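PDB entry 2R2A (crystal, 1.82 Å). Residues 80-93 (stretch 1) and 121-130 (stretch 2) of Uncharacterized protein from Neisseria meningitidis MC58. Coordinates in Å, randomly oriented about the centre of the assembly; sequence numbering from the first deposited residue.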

ATOM      1  N   TRP A  80       6.105  -3.111  16.451  1.00 30.40           N
ATOM      2  CA  TRP A  80       4.796  -3.716  16.687  1.00 30.21           C
ATOM      3  C   TRP A  80       4.301  -4.745  15.653  1.00 30.96           C
ATOM      4  O   TRP A  80       3.440  -5.555  15.988  1.00 31.09           O
ATOM      5  N   ILE A  81       4.802  -4.702  14.411  1.00 32.24           N
ATOM      6  CA  ILE A  81       4.384  -5.674  13.386  1.00 33.15           C
ATOM      7  C   ILE A  81       4.777  -7.132  13.732  1.00 34.13           C
ATOM      8  O   ILE A  81       4.149  -8.085  13.236  1.00 34.53           O
ATOM      9  N   LYS A  82       5.789  -7.291  14.589  1.00 34.09           N
ATOM     10  CA  LYS A  82       6.313  -8.615  14.941  1.00 34.93           C
ATOM     11  C   LYS A  82       5.563  -9.263  16.105  1.00 34.89           C
ATOM     12  O   LYS A  82       5.789 -10.445  16.434  1.00 35.54           O
ATOM     13  N   LYS A  83       4.655  -8.507  16.721  1.00 34.52           N
ATOM     14  CA  LYS A  83       3.898  -9.052  17.844  1.00 33.22           C
ATOM     15  C   LYS A  83       2.702  -9.900  17.444  1.00 32.31           C
ATOM     16  O   LYS A  83       1.929  -9.506  16.563  1.00 30.64           O
ATOM     17  N   PRO A  84       2.557 -11.085  18.092  1.00 31.18           N
ATOM     18  CA  PRO A  84       1.578 -12.122  17.782  1.00 30.91           C
ATOM     19  C   PRO A  84       0.202 -11.684  17.286  1.00 30.51           C
ATOM     20  O   PRO A  84      -0.313 -12.306  16.369  1.00 30.15           O
ATOM     21  N   GLU A  85      -0.410 -10.675  17.902  1.00 30.55           N
ATOM     22  CA  GLU A  85      -1.755 -10.268  17.486  1.00 31.00           C
ATOM     23  C   GLU A  85      -1.737  -9.681  16.079  1.00 30.87           C
ATOM     24  O   GLU A  85      -2.788  -9.583  15.438  1.00 29.80           O
ATOM     25  N   ASN A  86      -0.543  -9.312  15.613  1.00 30.27           N
ATOM     26  CA  ASN A  86      -0.359  -8.641  14.314  1.00 30.73           C
ATOM     27  C   ASN A  86       0.233  -9.480  13.172  1.00 30.43           C
ATOM     28  O   ASN A  86       0.323  -9.004  12.034  1.00 30.69           O
ATOM     29  N   ILE A  87       0.623 -10.722  13.456  1.00 30.68           N
ATOM     30  CA  ILE A  87       1.133 -11.620  12.408  1.00 30.69           C
ATOM     31  C   ILE A  87       0.034 -11.910  11.380  1.00 29.82           C
ATOM     32  O   ILE A  87      -1.146 -11.985  11.728  1.00 29.05           O
ATOM     33  N   GLY A  88       0.433 -12.010  10.113  1.00 28.49           N
ATOM     34  CA  GLY A  88      -0.476 -12.269   9.007  1.00 28.13           C
ATOM     35  C   GLY A  88      -1.416 -11.110   8.696  1.00 27.22           C
ATOM     36  O   GLY A  88      -2.471 -11.303   8.093  1.00 27.20           O
ATOM     37  N   SER A  89      -1.040  -9.897   9.085  1.00 26.74           N
ATOM     38  CA  SER A  89      -1.937  -8.757   8.891  1.00 25.02           C
ATOM     39  C   SER A  89      -1.684  -8.124   7.520  1.00 23.51           C
ATOM     40  O   SER A  89      -0.763  -8.527   6.806  1.00 21.81           O
ATOM     41  N   ILE A  90      -2.489  -7.133   7.187  1.00 20.80           N
ATOM     42  CA  ILE A  90      -2.391  -6.433   5.908  1.00 20.85           C
ATOM     43  C   ILE A  90      -2.144  -4.948   6.183  1.00 20.31           C
ATOM     44  O   ILE A  90      -2.861  -4.344   6.982  1.00 21.91           O
ATOM     45  N   VAL A  91      -1.171  -4.324   5.500  1.00 21.33           N
ATOM     46  CA  VAL A  91      -0.862  -2.938   5.818  1.00 21.41           C
ATOM     47  C   VAL A  91      -1.098  -2.150   4.533  1.00 21.01           C
ATOM     48  O   VAL A  91      -0.615  -2.575   3.500  1.00 20.87           O
ATOM     49  N   ILE A  92      -1.873  -1.064   4.581  1.00 20.69           N
ATOM     50  CA  ILE A  92      -2.132  -0.241   3.375  1.00 20.85           C
ATOM     51  C   ILE A  92      -1.729   1.190   3.728  1.00 20.82           C
ATOM     52  O   ILE A  92      -2.317   1.800   4.656  1.00 21.22           O
ATOM     53  N   VAL A  93      -0.737   1.723   3.014  1.00 20.63           N
ATOM     54  CA  VAL A  93      -0.206   3.017   3.409  1.00 19.98           C
ATOM     55  C   VAL A  93      -0.477   3.953   2.242  1.00 20.86           C
ATOM     56  O   VAL A  93       0.055   3.773   1.152  1.00 19.75           O
ATOM     57  N   HIS A 121       8.104 -13.410   6.586  1.00 40.31           N
ATOM     58  CA  HIS A 121       8.256 -14.150   7.848  1.00 41.31           C
ATOM     59  C   HIS A 121       7.048 -13.874   8.723  1.00 41.11           C
ATOM     60  O   HIS A 121       6.435 -14.803   9.228  1.00 41.73           O
ATOM     61  N   GLN A 122       6.702 -12.590   8.870  1.00 40.73           N
ATOM     62  CA  GLN A 122       5.517 -12.177   9.634  1.00 39.86           C
ATOM     63  C   GLN A 122       4.221 -12.306   8.807  1.00 38.59           C
ATOM     64  O   GLN A 122       3.143 -11.952   9.293  1.00 38.92           O
ATOM     65  N   GLY A 123       4.343 -12.856   7.590  1.00 36.82           N
ATOM     66  CA  GLY A 123       3.228 -13.093   6.670  1.00 34.74           C
ATOM     67  C   GLY A 123       2.426 -11.836   6.346  1.00 32.71           C
ATOM     68  O   GLY A 123       1.217 -11.916   6.126  1.00 32.85           O
ATOM     69  N   ILE A 124       3.098 -10.680   6.322  1.00 31.16           N
ATOM     70  CA  ILE A 124       2.424  -9.382   6.192  1.00 29.14           C
ATOM     71  C   ILE A 124       2.286  -8.948   4.724  1.00 28.33           C
ATOM     72  O   ILE A 124       3.292  -8.781   4.042  1.00 28.44           O
ATOM     73  N   ASP A 125       1.055  -8.753   4.251  1.00 25.67           N
ATOM     74  CA  ASP A 125       0.841  -8.148   2.925  1.00 24.48           C
ATOM     75  C   ASP A 125       0.852  -6.635   3.030  1.00 22.58           C
ATOM     76  O   ASP A 125       0.277  -6.066   3.939  1.00 22.32           O
ATOM     77  N   ILE A 126       1.525  -5.967   2.103  1.00 21.17           N
ATOM     78  CA  ILE A 126       1.677  -4.537   2.201  1.00 21.18           C
ATOM     79  C   ILE A 126       1.224  -3.929   0.873  1.00 20.15           C
ATOM     80  O   ILE A 126       1.549  -4.466  -0.172  1.00 21.46           O
ATOM     81  N   PHE A 127       0.413  -2.874   0.927  1.00 19.40           N
ATOM     82  CA  PHE A 127       0.059  -2.070  -0.286  1.00 19.97           C
ATOM     83  C   PHE A 127       0.585  -0.670  -0.025  1.00 19.79           C
ATOM     84  O   PHE A 127       0.279  -0.090   1.022  1.00 19.86           O
ATOM     85  N   VAL A 128       1.308  -0.086  -0.991  1.00 19.73           N
ATOM     86  CA  VAL A 128       1.738   1.299  -0.836  1.00 19.90           C
ATOM     87  C   VAL A 128       1.201   2.087  -2.028  1.00 18.87           C
ATOM     88  O   VAL A 128       1.261   1.620  -3.151  1.00 19.11           O
ATOM     89  N   LEU A 129       0.546   3.206  -1.743  1.00 17.75           N
ATOM     90  CA  LEU A 129      -0.001   4.076  -2.780  1.00 17.94           C
ATOM     91  C   LEU A 129       0.822   5.350  -2.755  1.00 17.98           C
ATOM     92  O   LEU A 129       1.192   5.864  -1.650  1.00 17.15           O
ATOM     93  N   THR A 130       1.155   5.870  -3.944  1.00 16.20           N
ATOM     94  CA  THR A 130       1.868   7.128  -3.918  1.00 18.02           C
ATOM     95  C   THR A 130       1.648   7.711  -5.308  1.00 16.24           C
ATOM     96  O   THR A 130       1.097   7.021  -6.185  1.00 16.56           O
TER

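Two neighbouring parallel strands illustrate a general principle: the backbone sets the register, and alternating side chains then sort themselves onto the two faces of the sheet. Here Ile-90 to Val-93 runs beside the strand that begins at Asp-125, their directions only 7° apart. Val-91 bonds to both neighbours of its partner, its N donating to Asp-125 O (2.8 Å) and its O accepting from Phe-127 N (2.8 Å); Val-93 repeats the pattern with Phe-127 O and Leu-129 N. Accordingly, Ile-90 pairs with Asp-125, Val-91 with Ile-126, Ile-92 with Phe-127 and Val-93 with Val-128.

Apolar packing follows from this pairing. On the face carrying Ile-90, Ile-92 and Phe-127, both isoleucines adopt mt rotamers and the phenylalanine has chi1 m. Ile-90 CG2 meets the ring edge at Phe-127 CE2 (4.0 Å), while Ile-92 CG1 lies 3.9 Å from Phe-127 CD2. Ile-92 also reaches diagonally, its CG2 4.1 Å from Leu-129 CD1. On the other face Val-91 and Val-93, both t, make looser contacts, Val-91 CB to Ile-126 CG1 and Val-93 CB to Val-128 CG1, each 4.4 Å, with Val-128 itself m.

Before the strands, Ile-124 is the apolar anchor. Its CA-to-CB bond points sideways, but the mm rotamer brings its end nearer stretch 1: Ile-81, which points toward stretch 2 with chi1 t and chi2 p, meets it with CG1 3.7 Å from Ile-124 CD1, and Ile-124 CG2 lies 3.8 Å from Val-91 CG2.

The polar partners are mostly local. Ser-89 OG, in rotamer p, hydrogen-bonds to Asn-86 O (2.7 Å) and also packs 3.2 Å from Ile-124 CD1. Asn-86 ND2 donates to Trp-80 O (2.8 Å), tying the loop to itself. Gln-122 contributes its backbone O to Gly-88 N (2.8 Å); its side chain (chi1 m, chi2 p) makes only van der Waals contacts, CG 4.1 Å from Ile-81 O and OE1 3.9 Å from Lys-82 CE. The carboxylate of Asp-125 finds its hydrogen bonds elsewhere in the structure.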

ATOM      1  CB  TRP A  80       3.717  -2.647  16.896  1.00 29.17           C
ATOM      2  CG  TRP A  80       3.598  -1.587  15.828  1.00 29.03           C
ATOM      3  CD1 TRP A  80       4.210  -0.370  15.826  1.00 28.74           C
ATOM      4  CD2 TRP A  80       2.772  -1.620  14.636  1.00 28.88           C
ATOM      5  NE1 TRP A  80       3.846   0.347  14.712  1.00 27.68           N
ATOM      6  CE2 TRP A  80       2.964  -0.387  13.968  1.00 28.84           C
ATOM      7  CE3 TRP A  80       1.900  -2.570  14.071  1.00 28.53           C
ATOM      8  CZ2 TRP A  80       2.312  -0.066  12.761  1.00 27.09           C
ATOM      9  CZ3 TRP A  80       1.257  -2.256  12.868  1.00 27.76           C
ATOM     10  CH2 TRP A  80       1.476  -1.013  12.221  1.00 27.68           C
ATOM     11  CB  ILE A  81       4.821  -5.285  11.934  1.00 32.77           C
ATOM     12  CG1 ILE A  81       3.849  -5.847  10.894  1.00 34.46           C
ATOM     13  CG2 ILE A  81       6.207  -5.793  11.606  1.00 32.55           C
ATOM     14  CD1 ILE A  81       2.467  -5.159  10.823  1.00 34.36           C
ATOM     15  CB  LYS A  82       7.828  -8.555  15.183  1.00 34.69           C
ATOM     16  CG  LYS A  82       8.498  -7.628  14.165  1.00 37.26           C
ATOM     17  CD  LYS A  82       9.895  -8.035  13.726  1.00 38.44           C
ATOM     18  CE  LYS A  82      10.225  -7.284  12.405  1.00 39.28           C
ATOM     19  NZ  LYS A  82      11.676  -6.965  12.227  1.00 38.68           N
ATOM     20  CB  LYS A  83       3.556  -7.989  18.897  1.00 34.56           C
ATOM     21  CG  LYS A  83       2.546  -6.921  18.556  1.00 36.54           C
ATOM     22  CD  LYS A  83       2.616  -5.866  19.686  1.00 40.73           C
ATOM     23  CE  LYS A  83       1.856  -4.591  19.344  1.00 43.27           C
ATOM     24  NZ  LYS A  83       2.432  -3.407  20.078  1.00 46.35           N
ATOM     25  CB  PRO A  84       1.426 -12.891  19.119  1.00 30.38           C
ATOM     26  CG  PRO A  84       2.539 -12.413  20.013  1.00 30.74           C
ATOM     27  CD  PRO A  84       3.438 -11.528  19.190  1.00 31.35           C
ATOM     28  CB  GLU A  85      -2.368  -9.259  18.455  1.00 31.77           C
ATOM     29  CG  GLU A  85      -1.482  -8.038  18.775  1.00 33.10           C
ATOM     30  CD  GLU A  85      -0.733  -8.182  20.098  1.00 36.14           C
ATOM     31  OE1 GLU A  85      -1.137  -8.995  20.965  1.00 37.70           O
ATOM     32  OE2 GLU A  85       0.271  -7.472  20.281  1.00 37.16           O
ATOM     33  CB  ASN A  86       0.469  -7.373  14.506  1.00 30.44           C
ATOM     34  CG  ASN A  86      -0.201  -6.365  15.418  1.00 31.73           C
ATOM     35  OD1 ASN A  86      -1.425  -6.312  15.531  1.00 35.01           O
ATOM     36  ND2 ASN A  86       0.603  -5.563  16.085  1.00 32.09           N
ATOM     37  CB  ILE A  87       1.755 -12.946  12.977  1.00 31.03           C
ATOM     38  CG1 ILE A  87       0.686 -13.999  13.278  1.00 31.65           C
ATOM     39  CG2 ILE A  87       2.672 -12.657  14.185  1.00 33.71           C
ATOM     40  CD1 ILE A  87       1.170 -15.171  14.187  1.00 32.58           C
ATOM     41  CB  SER A  89      -1.807  -7.743  10.052  1.00 26.47           C
ATOM     42  OG  SER A  89      -0.495  -7.230  10.156  1.00 28.15           O
ATOM     43  CB  ILE A  90      -3.740  -6.632   5.121  1.00 20.03           C
ATOM     44  CG1 ILE A  90      -3.999  -8.114   4.802  1.00 17.75           C
ATOM     45  CG2 ILE A  90      -3.749  -5.756   3.805  1.00 19.16           C
ATOM     46  CD1 ILE A  90      -5.385  -8.434   4.172  1.00 19.66           C
ATOM     47  CB  VAL A  91       0.621  -2.802   6.241  1.00 21.09           C
ATOM     48  CG1 VAL A  91       0.997  -1.360   6.389  1.00 23.90           C
ATOM     49  CG2 VAL A  91       0.920  -3.586   7.576  1.00 24.09           C
ATOM     50  CB  ILE A  92      -3.637  -0.256   2.956  1.00 19.89           C
ATOM     51  CG1 ILE A  92      -4.090  -1.716   2.717  1.00 22.34           C
ATOM     52  CG2 ILE A  92      -3.900   0.694   1.758  1.00 20.10           C
ATOM     53  CD1 ILE A  92      -5.652  -1.915   2.676  1.00 20.89           C
ATOM     54  CB  VAL A  93       1.293   2.921   3.777  1.00 20.68           C
ATOM     55  CG1 VAL A  93       1.877   4.294   4.011  1.00 20.07           C
ATOM     56  CG2 VAL A  93       1.485   2.057   5.077  1.00 19.58           C
ATOM     57  CB  HIS A 121       9.526 -13.726   8.602  1.00 41.51           C
ATOM     58  CG  HIS A 121      10.798 -14.106   7.916  1.00 43.23           C
ATOM     59  ND1 HIS A 121      11.999 -14.212   8.586  1.00 45.44           N
ATOM     60  CD2 HIS A 121      11.058 -14.416   6.623  1.00 44.43           C
ATOM     61  CE1 HIS A 121      12.946 -14.559   7.733  1.00 46.02           C
ATOM     62  NE2 HIS A 121      12.401 -14.692   6.535  1.00 46.14           N
ATOM     63  CB  GLN A 122       5.679 -10.758  10.209  1.00 39.54           C
ATOM     64  CG  GLN A 122       6.757 -10.610  11.287  1.00 42.32           C
ATOM     65  CD  GLN A 122       8.173 -10.461  10.714  1.00 43.85           C
ATOM     66  OE1 GLN A 122       8.428  -9.627   9.836  1.00 43.19           O
ATOM     67  NE2 GLN A 122       9.099 -11.272  11.221  1.00 44.06           N
ATOM     68  CB  ILE A 124       3.202  -8.249   6.928  1.00 30.31           C
ATOM     69  CG1 ILE A 124       3.463  -8.610   8.408  1.00 30.01           C
ATOM     70  CG2 ILE A 124       2.496  -6.902   6.761  1.00 27.96           C
ATOM     71  CD1 ILE A 124       2.206  -8.737   9.220  1.00 28.69           C
ATOM     72  CB  ASP A 125      -0.443  -8.648   2.294  1.00 24.78           C
ATOM     73  CG  ASP A 125      -0.260 -10.006   1.634  1.00 27.05           C
ATOM     74  OD1 ASP A 125       0.181 -10.037   0.462  1.00 27.77           O
ATOM     75  OD2 ASP A 125      -0.527 -11.034   2.290  1.00 26.06           O
ATOM     76  CB  ILE A 126       3.175  -4.152   2.418  1.00 20.27           C
ATOM     77  CG1 ILE A 126       3.702  -4.747   3.736  1.00 21.87           C
ATOM     78  CG2 ILE A 126       3.337  -2.600   2.354  1.00 20.70           C
ATOM     79  CD1 ILE A 126       5.259  -4.712   3.898  1.00 22.39           C
ATOM     80  CB  PHE A 127      -1.450  -1.990  -0.463  1.00 19.89           C
ATOM     81  CG  PHE A 127      -2.083  -3.306  -0.779  1.00 19.68           C
ATOM     82  CD1 PHE A 127      -2.325  -3.662  -2.095  1.00 20.21           C
ATOM     83  CD2 PHE A 127      -2.376  -4.230   0.255  1.00 20.76           C
ATOM     84  CE1 PHE A 127      -2.894  -4.928  -2.416  1.00 20.60           C
ATOM     85  CE2 PHE A 127      -2.921  -5.500  -0.060  1.00 22.30           C
ATOM     86  CZ  PHE A 127      -3.187  -5.837  -1.369  1.00 22.91           C
ATOM     87  CB  VAL A 128       3.290   1.451  -0.768  1.00 22.09           C
ATOM     88  CG1 VAL A 128       3.793   1.118   0.679  1.00 22.82           C
ATOM     89  CG2 VAL A 128       3.980   0.599  -1.820  1.00 20.98           C
ATOM     90  CB  LEU A 129      -1.463   4.424  -2.458  1.00 18.64           C
ATOM     91  CG  LEU A 129      -2.523   3.336  -2.667  1.00 21.75           C
ATOM     92  CD1 LEU A 129      -2.280   2.202  -1.730  1.00 25.17           C
ATOM     93  CD2 LEU A 129      -3.926   3.952  -2.434  1.00 20.28           C
ATOM     94  CB  THR A 130       3.399   6.966  -3.559  1.00 17.98           C
ATOM     95  OG1 THR A 130       4.013   8.276  -3.491  1.00 20.13           O
ATOM     96  CG2 THR A 130       4.135   6.160  -4.632  1.00 20.14           C
TER